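Local coordinates for putative phenazine biosynthesis PhzC/PhzF protein (Clostridium difficile, PDB 4DUN), which is of unproven function but is probably an isomerase of the PhzF family, with a diaminopimelate epimerase-like fold, at residues L218-H221 / K222-A225; S205-C208 / N209-P212; E238-K241 / D242-K246; S153-E156 / V157-Y160. All coordinates share one frame; numbering follows the deposited sequence.

Interaction 1: L218-H221 / K222-A225; sequences LGKH and KMVA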
ATOM      1  N   LEU A 218     -26.184 -26.656  -9.192  1.00 28.56           N
ATOM      2  CA  LEU A 218     -27.374 -26.020  -8.617  1.00 28.82           C
ATOM      3  C   LEU A 218     -28.562 -25.949  -9.587  1.00 34.33           C
ATOM      4  O   LEU A 218     -29.673 -25.666  -9.149  1.00 35.23           O
ATOM      5  CB  LEU A 218     -27.021 -24.599  -8.101  1.00 27.59           C
ATOM      6  CG  LEU A 218     -25.877 -24.497  -7.052  1.00 30.28           C
ATOM      7  CD1 LEU A 218     -25.578 -23.058  -6.704  1.00 28.73           C
ATOM      8  CD2 LEU A 218     -26.216 -25.274  -5.756  1.00 31.79           C
ATOM      9  N   GLY A 219     -28.322 -26.204 -10.871  1.00 32.15           N
ATOM     10  CA  GLY A 219     -29.337 -26.139 -11.923  1.00 33.08           C
ATOM     11  C   GLY A 219     -29.867 -24.733 -12.137  1.00 34.95           C
ATOM     12  O   GLY A 219     -31.070 -24.550 -12.328  1.00 36.19           O
ATOM     13  N   LYS A 220     -28.971 -23.726 -12.101  1.00 29.56           N
ATOM     14  CA  LYS A 220     -29.340 -22.313 -12.248  1.00 28.37           C
ATOM     15  C   LYS A 220     -28.482 -21.594 -13.293  1.00 31.50           C
ATOM     16  O   LYS A 220     -27.267 -21.803 -13.339  1.00 29.36           O
ATOM     17  CB  LYS A 220     -29.184 -21.580 -10.905  1.00 29.30           C
ATOM     18  CG  LYS A 220     -30.161 -22.009  -9.823  1.00 35.81           C
ATOM     19  CD  LYS A 220     -29.870 -21.299  -8.492  1.00 40.20           C
ATOM     20  CE  LYS A 220     -30.566 -19.966  -8.382  1.00 45.07           C
ATOM     21  NZ  LYS A 220     -30.590 -19.472  -6.984  1.00 47.41           N
ATOM     22  N   HIS A 221     -29.103 -20.710 -14.094  1.00 30.17           N
ATOM     23  CA  HIS A 221     -28.371 -19.937 -15.104  1.00 30.81           C
ATOM     24  C   HIS A 221     -27.982 -18.567 -14.556  1.00 31.31           C
ATOM     25  O   HIS A 221     -27.025 -17.981 -15.046  1.00 29.66           O
ATOM     26  CB  HIS A 221     -29.165 -19.794 -16.406  1.00 34.38           C
ATOM     27  CG  HIS A 221     -29.119 -21.014 -17.276  1.00 40.58           C
ATOM     28  ND1 HIS A 221     -30.188 -21.364 -18.076  1.00 45.00           N
ATOM     29  CD2 HIS A 221     -28.130 -21.927 -17.446  1.00 43.47           C
ATOM     30  CE1 HIS A 221     -29.819 -22.469 -18.707  1.00 45.50           C
ATOM     31  NE2 HIS A 221     -28.590 -22.848 -18.353  1.00 44.82           N
ATOM     32  N   LYS A 222     -28.726 -18.062 -13.554  1.00 27.33           N
ATOM     33  CA  LYS A 222     -28.465 -16.785 -12.883  1.00 25.72           C
ATOM     34  C   LYS A 222     -28.202 -17.067 -11.433  1.00 27.56           C
ATOM     35  O   LYS A 222     -29.010 -17.738 -10.784  1.00 27.59           O
ATOM     36  CB  LYS A 222     -29.640 -15.814 -13.033  1.00 29.56           C
ATOM     37  CG  LYS A 222     -29.778 -15.196 -14.417  1.00 46.73           C
ATOM     38  CD  LYS A 222     -30.876 -14.131 -14.466  1.00 55.36           C
ATOM     39  CE  LYS A 222     -30.454 -12.791 -13.904  1.00 64.46           C
ATOM     40  NZ  LYS A 222     -31.557 -11.799 -13.976  1.00 79.74           N
ATOM     41  N   MET A 223     -27.070 -16.589 -10.927  1.00 21.64           N
ATOM     42  CA  MET A 223     -26.647 -16.831  -9.550  1.00 20.46           C
ATOM     43  C   MET A 223     -25.975 -15.626  -8.953  1.00 25.39           C
ATOM     44  O   MET A 223     -25.546 -14.722  -9.683  1.00 22.85           O
ATOM     45  CB  MET A 223     -25.637 -18.014  -9.504  1.00 20.88           C
ATOM     46  CG  MET A 223     -26.209 -19.360  -9.907  1.00 23.33           C
ATOM     47  SD  MET A 223     -24.934 -20.638 -10.035  1.00 25.29           S
ATOM     48  CE  MET A 223     -24.157 -20.162 -11.623  1.00 21.54           C
ATOM     49  N   VAL A 224     -25.869 -15.607  -7.619  0.50 22.61           N
ATOM     50  CA  VAL A 224     -25.120 -14.582  -6.909  0.50 21.10           C
ATOM     51  C   VAL A 224     -24.010 -15.321  -6.156  0.50 24.76           C
ATOM     52  O   VAL A 224     -24.243 -16.395  -5.589  0.50 24.49           O
ATOM     53  CB  VAL A 224     -25.971 -13.635  -6.009  0.50 25.39           C
ATOM     54  CG1 VAL A 224     -26.527 -14.350  -4.774  0.50 25.59           C
ATOM     55  CG2 VAL A 224     -25.168 -12.389  -5.618  0.50 24.72           C
ATOM     56  N   ALA A 225     -22.801 -14.773  -6.213  1.00 20.82           N
ATOM     57  CA  ALA A 225     -21.623 -15.339  -5.559  1.00 20.23           C
ATOM     58  C   ALA A 225     -21.018 -14.321  -4.621  1.00 22.85           C
ATOM     59  O   ALA A 225     -21.113 -13.113  -4.854  1.00 22.62           O
ATOM     60  CB  ALA A 225     -20.592 -15.753  -6.603  1.00 20.09           C
TER
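Lys222 O meets the aliphatic part of Lys220, whose CE lies 3.6 Å from it, in the loop by which helix 207-218 passes into strand 222-227 of the β-sheet. The side chain of Lys222 itself leaves the loop and touches Glu238 on strand 233-239. Lys220 can bend back toward the strand because its chain turns at chi3 (87°), and its NZ ends in a salt bridge with Asp186, which also accepts from Val224 N. Met223 is buried, and the end of its side chain swings in against Lys220. Its CG sits 3.8 Å from Lys220 CB, and Met223 CE comes within 3.9 Å of Lys220 O. The same side chain packs on Trp214 and Ser215 of helix 207-218 and on Phe187 of strand 187-193, so one thioether joins the helix, the loop and a neighbouring strand. At the helix end Gly219, with positive phi (65°), is where the chain leaves helical geometry. Just before it, Leu218 CD1 packs against Met223 SD at 4.2 Å.

Interaction 2: S205-C208 / N209-P212; sequences SSHC and NLIP. With SO4 (sulfate ion), chain B.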
ATOM      1  N   SER A 205     -12.076 -13.351 -12.891  1.00 18.46           N
ATOM      2  CA  SER A 205     -11.706 -14.451 -13.813  1.00 17.97           C
ATOM      3  C   SER A 205     -11.886 -15.870 -13.234  1.00 20.22           C
ATOM      4  O   SER A 205     -12.124 -16.796 -14.011  1.00 19.21           O
ATOM      5  CB  SER A 205     -10.288 -14.282 -14.341  1.00 20.61           C
ATOM      6  OG  SER A 205      -9.326 -14.223 -13.303  1.00 24.26           O
ATOM      7  N   SER A 206     -11.812 -16.049 -11.902  1.00 17.48           N
ATOM      8  CA  SER A 206     -12.109 -17.352 -11.279  1.00 16.98           C
ATOM      9  C   SER A 206     -13.571 -17.762 -11.589  1.00 19.89           C
ATOM     10  O   SER A 206     -13.880 -18.953 -11.681  1.00 20.26           O
ATOM     11  CB  SER A 206     -11.915 -17.256  -9.770  1.00 19.82           C
ATOM     12  OG  SER A 206     -12.752 -16.231  -9.247  1.00 21.94           O
ATOM     13  N   HIS A 207     -14.457 -16.760 -11.797  1.00 16.11           N
ATOM     14  CA  HIS A 207     -15.867 -17.022 -12.075  1.00 16.54           C
ATOM     15  C   HIS A 207     -16.065 -17.605 -13.494  1.00 19.95           C
ATOM     16  O   HIS A 207     -17.111 -18.201 -13.747  1.00 20.03           O
ATOM     17  CB  HIS A 207     -16.747 -15.796 -11.764  1.00 16.25           C
ATOM     18  CG  HIS A 207     -16.787 -15.537 -10.282  1.00 19.28           C
ATOM     19  ND1 HIS A 207     -15.753 -14.887  -9.644  1.00 20.55           N
ATOM     20  CD2 HIS A 207     -17.654 -15.997  -9.343  1.00 20.57           C
ATOM     21  CE1 HIS A 207     -16.044 -14.921  -8.349  1.00 20.31           C
ATOM     22  NE2 HIS A 207     -17.194 -15.553  -8.124  1.00 20.39           N
ATOM     23  N   CYS A 208     -15.019 -17.576 -14.366  1.00 18.31           N
ATOM     24  CA  CYS A 208     -15.051 -18.302 -15.651  1.00 18.51           C
ATOM     25  C   CYS A 208     -15.227 -19.800 -15.410  1.00 21.70           C
ATOM     26  O   CYS A 208     -15.842 -20.476 -16.225  1.00 19.82           O
ATOM     27  CB  CYS A 208     -13.784 -18.038 -16.450  1.00 19.86           C
ATOM     28  SG  CYS A 208     -13.641 -16.332 -16.997  1.00 24.01           S
ATOM     29  N   ASN A 209     -14.641 -20.313 -14.314  1.00 18.90           N
ATOM     30  CA  ASN A 209     -14.752 -21.712 -13.910  1.00 19.13           C
ATOM     31  C   ASN A 209     -15.886 -21.930 -12.933  1.00 21.30           C
ATOM     32  O   ASN A 209     -16.570 -22.944 -13.020  1.00 21.17           O
ATOM     33  CB  ASN A 209     -13.473 -22.205 -13.221  1.00 23.03           C
ATOM     34  CG  ASN A 209     -12.163 -21.962 -13.924  1.00 32.86           C
ATOM     35  OD1 ASN A 209     -11.187 -21.588 -13.281  1.00 26.07           O
ATOM     36  ND2 ASN A 209     -12.071 -22.259 -15.221  1.00 25.10           N
ATOM     37  N   LEU A 210     -16.023 -21.039 -11.933  1.00 18.42           N
ATOM     38  CA  LEU A 210     -16.985 -21.241 -10.853  1.00 17.82           C
ATOM     39  C   LEU A 210     -18.412 -21.198 -11.346  1.00 20.43           C
ATOM     40  O   LEU A 210     -19.228 -21.997 -10.877  1.00 20.09           O
ATOM     41  CB  LEU A 210     -16.775 -20.228  -9.702  1.00 18.20           C
ATOM     42  CG  LEU A 210     -15.452 -20.366  -8.925  1.00 21.92           C
ATOM     43  CD1 LEU A 210     -15.263 -19.183  -7.966  1.00 22.39           C
ATOM     44  CD2 LEU A 210     -15.362 -21.730  -8.153  1.00 20.73           C
ATOM     45  N   ILE A 211     -18.713 -20.316 -12.321  1.00 15.61           N
ATOM     46  CA  ILE A 211     -20.076 -20.178 -12.858  1.00 15.24           C
ATOM     47  C   ILE A 211     -20.515 -21.493 -13.556  1.00 21.30           C
ATOM     48  O   ILE A 211     -21.535 -22.027 -13.115  1.00 20.50           O
ATOM     49  CB  ILE A 211     -20.259 -18.941 -13.758  1.00 17.69           C
ATOM     50  CG1 ILE A 211     -20.122 -17.628 -12.909  1.00 17.84           C
ATOM     51  CG2 ILE A 211     -21.592 -19.003 -14.518  1.00 18.67           C
ATOM     52  CD1 ILE A 211     -20.025 -16.340 -13.762  1.00 19.05           C
ATOM     53  N   PRO A 212     -19.817 -22.056 -14.592  1.00 18.80           N
ATOM     54  CA  PRO A 212     -20.308 -23.319 -15.187  1.00 19.47           C
ATOM     55  C   PRO A 212     -20.354 -24.440 -14.159  1.00 22.93           C
ATOM     56  O   PRO A 212     -21.288 -25.243 -14.182  1.00 23.40           O
ATOM     57  CB  PRO A 212     -19.294 -23.627 -16.304  1.00 20.89           C
ATOM     58  CG  PRO A 212     -18.067 -22.821 -15.951  1.00 24.03           C
ATOM     59  CD  PRO A 212     -18.607 -21.576 -15.293  1.00 19.78           C
TER
HETATM   60  S   SO4 B 301     -10.106 -10.525 -12.883  0.80 19.17           S
HETATM   61  O1  SO4 B 301      -8.837  -9.909 -13.239  0.80 22.25           O
HETATM   62  O2  SO4 B 301     -10.974 -10.709 -14.067  0.80 22.96           O
HETATM   63  O3  SO4 B 301      -9.804 -11.801 -12.310  0.80 22.18           O
HETATM   64  O4  SO4 B 301     -10.802  -9.661 -11.944  0.80 22.40           O
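With chi1 of -68° and chi2 of 80°, His207 places CG beside the backbone N, anti to the carbonyl carbon, and Leu210, with CG likewise anti to its carbonyl carbon, brings CD1 over one face of the imidazole. This is a CH-pi contact one helical turn along: CD1 stands 4.2 Å from the ring centroid, displaced toward the rim. The ring's rotation is fixed by ND1, hydrogen-bonded to Thr203 O. Ser206 O is gripped by two amides: Leu210 N at 3.0 Å lies in the carbonyl plane, whereas Asn209 N at 3.1 Å comes from above it. Pro212 has no N-H to offer, and its CD presses to 3.1 Å from Cys208 O, where the helix kinks. Before the first turn, Ser205 holds one sulfate oxygen, O3, twice, from N at 2.8 Å and from OG at 2.7 Å, while Gly73 N and Gly204 N bind the same ion and Arg145 donates to Ser205 OG. A sulfate, probably from the crystallisation liquor, held by amides and a hydroxyl just ahead of a helix, with predicted active-site Glu47 about 11 Å from Ser205 between side chains, is consistent with the substrate pocket of a PhzF-family enzyme.

Interaction 3: E238-K241 / D242-K246; sequences EVLK and DNTVK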
ATOM      1  N   GLU A 238     -24.064 -14.934 -14.498  0.50 18.21           N
ATOM      2  CA  GLU A 238     -25.060 -15.405 -15.459  0.50 18.02           C
ATOM      3  C   GLU A 238     -24.408 -16.209 -16.573  0.50 22.98           C
ATOM      4  O   GLU A 238     -23.423 -15.762 -17.170  0.50 21.42           O
ATOM      5  CB  GLU A 238     -25.876 -14.239 -16.040  0.50 19.26           C
ATOM      6  CG  GLU A 238     -26.985 -14.681 -16.984  0.50 21.40           C
ATOM      7  CD  GLU A 238     -27.879 -13.605 -17.569  0.50 35.98           C
ATOM      8  OE1 GLU A 238     -27.768 -12.431 -17.150  0.50 26.78           O
ATOM      9  OE2 GLU A 238     -28.704 -13.947 -18.447  0.50 27.93           O
ATOM     10  N   VAL A 239     -25.005 -17.381 -16.878  1.00 20.70           N
ATOM     11  CA  VAL A 239     -24.576 -18.280 -17.954  1.00 21.62           C
ATOM     12  C   VAL A 239     -25.243 -17.714 -19.204  1.00 27.86           C
ATOM     13  O   VAL A 239     -26.481 -17.587 -19.233  1.00 27.25           O
ATOM     14  CB  VAL A 239     -24.957 -19.769 -17.715  1.00 26.58           C
ATOM     15  CG1 VAL A 239     -24.543 -20.644 -18.896  1.00 27.69           C
ATOM     16  CG2 VAL A 239     -24.368 -20.300 -16.421  1.00 25.22           C
ATOM     17  N   LEU A 240     -24.445 -17.361 -20.214  1.00 25.11           N
ATOM     18  CA  LEU A 240     -24.972 -16.840 -21.477  1.00 26.38           C
ATOM     19  C   LEU A 240     -24.966 -17.965 -22.556  1.00 33.97           C
ATOM     20  O   LEU A 240     -24.498 -19.065 -22.284  1.00 33.31           O
ATOM     21  CB  LEU A 240     -24.232 -15.559 -21.913  1.00 25.54           C
ATOM     22  CG  LEU A 240     -24.300 -14.371 -20.910  1.00 29.60           C
ATOM     23  CD1 LEU A 240     -23.578 -13.141 -21.446  1.00 29.38           C
ATOM     24  CD2 LEU A 240     -25.764 -13.980 -20.560  1.00 31.66           C
ATOM     25  N   LYS A 241     -25.554 -17.711 -23.736  1.00 39.63           N
ATOM     26  CA  LYS A 241     -25.791 -18.712 -24.787  1.00 41.62           C
ATOM     27  C   LYS A 241     -24.565 -19.338 -25.511  1.00 46.77           C
ATOM     28  O   LYS A 241     -24.564 -20.553 -25.745  1.00 49.68           O
ATOM     29  CB  LYS A 241     -26.708 -18.112 -25.865  1.00 46.14           C
ATOM     30  CG  LYS A 241     -28.172 -18.050 -25.449  1.00 66.82           C
ATOM     31  CD  LYS A 241     -29.016 -17.314 -26.478  1.00 81.11           C
ATOM     32  CE  LYS A 241     -30.418 -17.071 -25.975  1.00 95.97           C
ATOM     33  NZ  LYS A 241     -31.229 -16.300 -26.952  1.00108.66           N
ATOM     34  N   ASP A 242     -23.602 -18.521 -25.944  1.00 40.31           N
ATOM     35  CA  ASP A 242     -22.452 -18.896 -26.790  1.00 38.38           C
ATOM     36  C   ASP A 242     -21.182 -19.290 -26.000  1.00 35.59           C
ATOM     37  O   ASP A 242     -20.074 -18.865 -26.354  1.00 35.01           O
ATOM     38  CB  ASP A 242     -22.129 -17.692 -27.707  1.00 41.35           C
ATOM     39  CG  ASP A 242     -22.056 -16.348 -26.974  1.00 56.58           C
ATOM     40  OD1 ASP A 242     -22.285 -16.324 -25.737  1.00 56.19           O
ATOM     41  OD2 ASP A 242     -21.785 -15.318 -27.640  1.00 66.44           O
ATOM     42  N   ASN A 243     -21.337 -20.111 -24.946  1.00 28.10           N
ATOM     43  CA  ASN A 243     -20.226 -20.543 -24.078  1.00 26.61           C
ATOM     44  C   ASN A 243     -19.520 -19.319 -23.473  1.00 26.60           C
ATOM     45  O   ASN A 243     -18.285 -19.228 -23.459  1.00 25.83           O
ATOM     46  CB  ASN A 243     -19.229 -21.471 -24.783  1.00 28.98           C
ATOM     47  CG  ASN A 243     -19.845 -22.722 -25.372  1.00 50.80           C
ATOM     48  OD1 ASN A 243     -19.604 -23.067 -26.531  1.00 51.56           O
ATOM     49  ND2 ASN A 243     -20.672 -23.416 -24.605  1.00 40.90           N
ATOM     50  N   THR A 244     -20.319 -18.360 -23.007  1.00 22.14           N
ATOM     51  CA  THR A 244     -19.778 -17.198 -22.303  1.00 20.81           C
ATOM     52  C   THR A 244     -20.521 -17.053 -21.007  1.00 23.41           C
ATOM     53  O   THR A 244     -21.579 -17.666 -20.818  1.00 23.74           O
ATOM     54  CB  THR A 244     -19.815 -15.885 -23.129  1.00 25.93           C
ATOM     55  OG1 THR A 244     -21.167 -15.500 -23.390  1.00 26.42           O
ATOM     56  CG2 THR A 244     -18.973 -15.953 -24.421  1.00 28.05           C
ATOM     57  N   VAL A 245     -19.967 -16.241 -20.108  1.00 17.97           N
ATOM     58  CA  VAL A 245     -20.570 -15.935 -18.824  1.00 17.33           C
ATOM     59  C   VAL A 245     -20.546 -14.427 -18.623  1.00 22.08           C
ATOM     60  O   VAL A 245     -19.650 -13.742 -19.133  1.00 21.65           O
ATOM     61  CB  VAL A 245     -19.901 -16.688 -17.625  1.00 20.14           C
ATOM     62  CG1 VAL A 245     -20.045 -18.218 -17.741  1.00 20.64           C
ATOM     63  CG2 VAL A 245     -18.435 -16.298 -17.459  1.00 19.89           C
ATOM     64  N   LYS A 246     -21.529 -13.902 -17.880  1.00 17.73           N
ATOM     65  CA  LYS A 246     -21.549 -12.498 -17.533  1.00 17.18           C
ATOM     66  C   LYS A 246     -21.191 -12.375 -16.049  1.00 21.38           C
ATOM     67  O   LYS A 246     -21.756 -13.090 -15.207  1.00 21.53           O
ATOM     68  CB  LYS A 246     -22.918 -11.859 -17.832  1.00 19.01           C
ATOM     69  CG  LYS A 246     -22.899 -10.334 -17.695  1.00 23.88           C
ATOM     70  CD  LYS A 246     -24.311  -9.725 -17.713  1.00 35.53           C
ATOM     71  CE  LYS A 246     -24.939  -9.653 -19.080  1.00 50.06           C
ATOM     72  NZ  LYS A 246     -26.284  -9.018 -19.014  1.00 62.55           N
TER
HETATM   73  O   HOH W   1     -23.472 -21.458 -23.037  1.00 50.12           O
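Leu240 lays its side chain across Thr244 and Lys246 on the opposing strand: CB approaches Thr244 OG1 to 3.4 Å, and CD1 reaches Lys246 CB at 3.9 Å. CG stands beside the backbone N (chi1 -59°), which directs the isobutyl group over the neighbouring strand, and Ile115 of strand 111-117 touches both Leu240 and Thr244. Leu240, Thr244 and Lys246 belong to the end of a β-hairpin, strands 233-239 and 244-259 running antiparallel. Glu238 and Lys246 form a hydrogen-bonded pair: Lys246 N gives a nearly straight bond to Glu238 O of 2.7 Å, in the carbonyl plane, and the return bond runs from Glu238 N to Lys246 O. Val239 and Val245 make the adjoining non-hydrogen-bonded pair, with both side chains facing Ile211 of helix 207-218. Beyond them, Leu240 N donates to Thr244 O, the last of the strong backbone bonds before the turn. There Asn243, with positive phi (57°), takes part in the reversal, and its N makes a weak bond to Lys241 O. A water bridges the loop, donating to Leu240 O at 2.7 Å and, weakly, to Lys241 O while accepting from Asn243 N. On the other face of the hairpin from the valines, Glu238 and Lys246 lie side by side and point the same way. Lys246 NZ has a long, weak ion pair with Glu113, so charge attraction here is probably a modest addition to a hairpin end held by its backbone bonds, with a water bridging the turn.

Interaction 4: S153-E156 / V157-Y160; sequences SEQE and VINY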
ATOM      1  N   SER A 153     -18.483 -26.772   3.227  1.00 21.85           N
ATOM      2  CA  SER A 153     -19.407 -25.726   3.713  1.00 20.23           C
ATOM      3  C   SER A 153     -18.811 -24.333   3.569  1.00 21.87           C
ATOM      4  O   SER A 153     -17.604 -24.192   3.456  1.00 19.15           O
ATOM      5  CB  SER A 153     -19.737 -25.950   5.192  1.00 23.72           C
ATOM      6  OG  SER A 153     -18.615 -25.676   6.023  1.00 23.87           O
ATOM      7  N   GLU A 154     -19.656 -23.302   3.687  1.00 19.02           N
ATOM      8  CA  GLU A 154     -19.215 -21.917   3.717  1.00 19.10           C
ATOM      9  C   GLU A 154     -18.308 -21.716   4.947  1.00 22.58           C
ATOM     10  O   GLU A 154     -17.266 -21.068   4.828  1.00 22.97           O
ATOM     11  CB  GLU A 154     -20.436 -20.984   3.756  1.00 20.70           C
ATOM     12  CG  GLU A 154     -20.054 -19.525   3.907  1.00 24.17           C
ATOM     13  CD  GLU A 154     -21.209 -18.559   3.795  1.00 29.70           C
ATOM     14  OE1 GLU A 154     -21.543 -17.918   4.813  1.00 38.20           O
ATOM     15  OE2 GLU A 154     -21.762 -18.414   2.683  1.00 31.64           O
ATOM     16  N   GLN A 155     -18.654 -22.352   6.098  1.00 19.64           N
ATOM     17  CA  GLN A 155     -17.850 -22.274   7.315  1.00 19.31           C
ATOM     18  C   GLN A 155     -16.408 -22.741   7.051  1.00 22.47           C
ATOM     19  O   GLN A 155     -15.477 -22.080   7.507  1.00 21.79           O
ATOM     20  CB  GLN A 155     -18.470 -23.090   8.472  1.00 21.51           C
ATOM     21  CG  GLN A 155     -17.876 -22.719   9.836  1.00 29.82           C
ATOM     22  CD  GLN A 155     -18.015 -21.238  10.137  1.00 39.33           C
ATOM     23  OE1 GLN A 155     -19.119 -20.688  10.143  1.00 35.27           O
ATOM     24  NE2 GLN A 155     -16.894 -20.551  10.335  1.00 29.82           N
ATOM     25  N   GLU A 156     -16.227 -23.837   6.294  1.00 20.48           N
ATOM     26  CA  GLU A 156     -14.878 -24.346   5.994  1.00 20.85           C
ATOM     27  C   GLU A 156     -14.090 -23.348   5.122  1.00 22.76           C
ATOM     28  O   GLU A 156     -12.888 -23.151   5.356  1.00 22.63           O
ATOM     29  CB  GLU A 156     -14.933 -25.723   5.325  1.00 22.00           C
ATOM     30  CG  GLU A 156     -15.190 -26.850   6.308  1.00 27.92           C
ATOM     31  CD  GLU A 156     -14.991 -28.244   5.748  1.00 42.77           C
ATOM     32  OE1 GLU A 156     -14.720 -28.373   4.531  1.00 41.26           O
ATOM     33  OE2 GLU A 156     -15.072 -29.212   6.539  1.00 44.05           O
ATOM     34  N   VAL A 157     -14.786 -22.647   4.210  1.00 18.83           N
ATOM     35  CA  VAL A 157     -14.189 -21.599   3.360  1.00 18.06           C
ATOM     36  C   VAL A 157     -13.723 -20.449   4.273  1.00 21.86           C
ATOM     37  O   VAL A 157     -12.573 -20.033   4.178  1.00 20.85           O
ATOM     38  CB  VAL A 157     -15.154 -21.141   2.232  1.00 21.01           C
ATOM     39  CG1 VAL A 157     -14.644 -19.882   1.514  1.00 21.16           C
ATOM     40  CG2 VAL A 157     -15.364 -22.276   1.226  1.00 20.37           C
ATOM     41  N   ILE A 158     -14.587 -19.991   5.189  1.00 20.63           N
ATOM     42  CA  ILE A 158     -14.257 -18.927   6.157  1.00 21.56           C
ATOM     43  C   ILE A 158     -13.055 -19.356   7.042  1.00 25.70           C
ATOM     44  O   ILE A 158     -12.166 -18.543   7.286  1.00 24.39           O
ATOM     45  CB  ILE A 158     -15.506 -18.566   7.024  1.00 24.85           C
ATOM     46  CG1 ILE A 158     -16.654 -17.987   6.152  1.00 24.37           C
ATOM     47  CG2 ILE A 158     -15.156 -17.603   8.190  1.00 26.80           C
ATOM     48  CD1 ILE A 158     -18.032 -17.991   6.836  1.00 29.94           C
ATOM     49  N   ASN A 159     -13.045 -20.617   7.530  1.00 22.47           N
ATOM     50  CA  ASN A 159     -12.011 -21.129   8.448  1.00 22.72           C
ATOM     51  C   ASN A 159     -10.617 -21.262   7.854  1.00 26.55           C
ATOM     52  O   ASN A 159      -9.632 -21.241   8.601  1.00 27.78           O
ATOM     53  CB  ASN A 159     -12.419 -22.503   8.991  1.00 24.31           C
ATOM     54  CG  ASN A 159     -13.572 -22.451   9.959  1.00 34.90           C
ATOM     55  OD1 ASN A 159     -14.017 -21.378  10.381  1.00 28.17           O
ATOM     56  ND2 ASN A 159     -14.084 -23.616  10.336  1.00 28.55           N
ATOM     57  N   TYR A 160     -10.530 -21.443   6.537  1.00 21.98           N
ATOM     58  CA  TYR A 160      -9.254 -21.679   5.881  1.00 22.16           C
ATOM     59  C   TYR A 160      -8.260 -20.543   6.122  1.00 26.34           C
ATOM     60  O   TYR A 160      -8.617 -19.374   6.038  1.00 25.89           O
ATOM     61  CB  TYR A 160      -9.489 -21.878   4.386  1.00 21.48           C
ATOM     62  CG  TYR A 160      -8.281 -22.366   3.621  1.00 23.36           C
ATOM     63  CD1 TYR A 160      -7.421 -21.467   2.988  1.00 25.02           C
ATOM     64  CD2 TYR A 160      -8.046 -23.727   3.448  1.00 23.99           C
ATOM     65  CE1 TYR A 160      -6.309 -21.914   2.274  1.00 25.09           C
ATOM     66  CE2 TYR A 160      -6.967 -24.184   2.694  1.00 25.56           C
ATOM     67  CZ  TYR A 160      -6.101 -23.273   2.106  1.00 28.10           C
ATOM     68  OH  TYR A 160      -5.047 -23.719   1.353  1.00 24.89           O
TER
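Gln155 and Asn159 face each other across one helical turn, their amide planes inclined by 45°. Gln155 NE2 donates to Asn159 OD1 at 3.0 Å with a fairly straight N-H (162°); the acceptor lies in the amide plane of Gln155, but seen from Asn159 the donor stands above the carbonyl plane, off the lone pairs. The bend in Gln155 at chi2 (56°) brings the amide there, turning it along the helix. The backbones of the same two residues are joined as well, Asn159 N to Gln155 O at 2.8 Å, so the side-chain bond runs beside a main-chain one. On the neighbouring flank Glu154 and Ile158 cross at an angle: CG of Glu154 meets Ile158 CD1 at 3.9 Å, beside the bond from Ile158 N to Glu154 O. The carboxylate continues past this contact to Ser183, and Leu228 touches both side chains. All of this belongs to the short helix 154-159, whose start is capped by Ser153: its OG accepts from Glu156 N at 3.0 Å, the classic N-cap bond. Val157 packs inward on Ile178 and Ala180 of strand 176-181, so the buried side of the helix lies against that strand. At the C-terminal end the bond from Tyr160 N to Glu156 O is weak, and the chain leaves helical geometry. The Tyr160 ring turns away from the helix, its OH bonded to Ile134 O and its ring meeting that of Phe192, while Arg190 donates to the carbonyl oxygens of both Val157 and Tyr160.

Overall arrangement
Following the chain, interaction 4 comes first, as a short helix packed on strand 176-181, apart from the other three. Interaction 2 then starts helix 207-218 near the sulfate, interaction 1 turns the end of that helix into strand 222-227, and interaction 3 closes the hairpin between strands 233-239 and 244-259. None nests or crosses; they lie in series. The last three nevertheless meet in space: Ile211 of the helix packs against Val239 and Val245, Met223 CE reaches Ile211 O, and His221 O probably accepts from Val239 N. Helix 207-218 is thereby fastened to the strands that follow it, whereas interaction 4 has its nearest atoms about 8 Å from interaction 1.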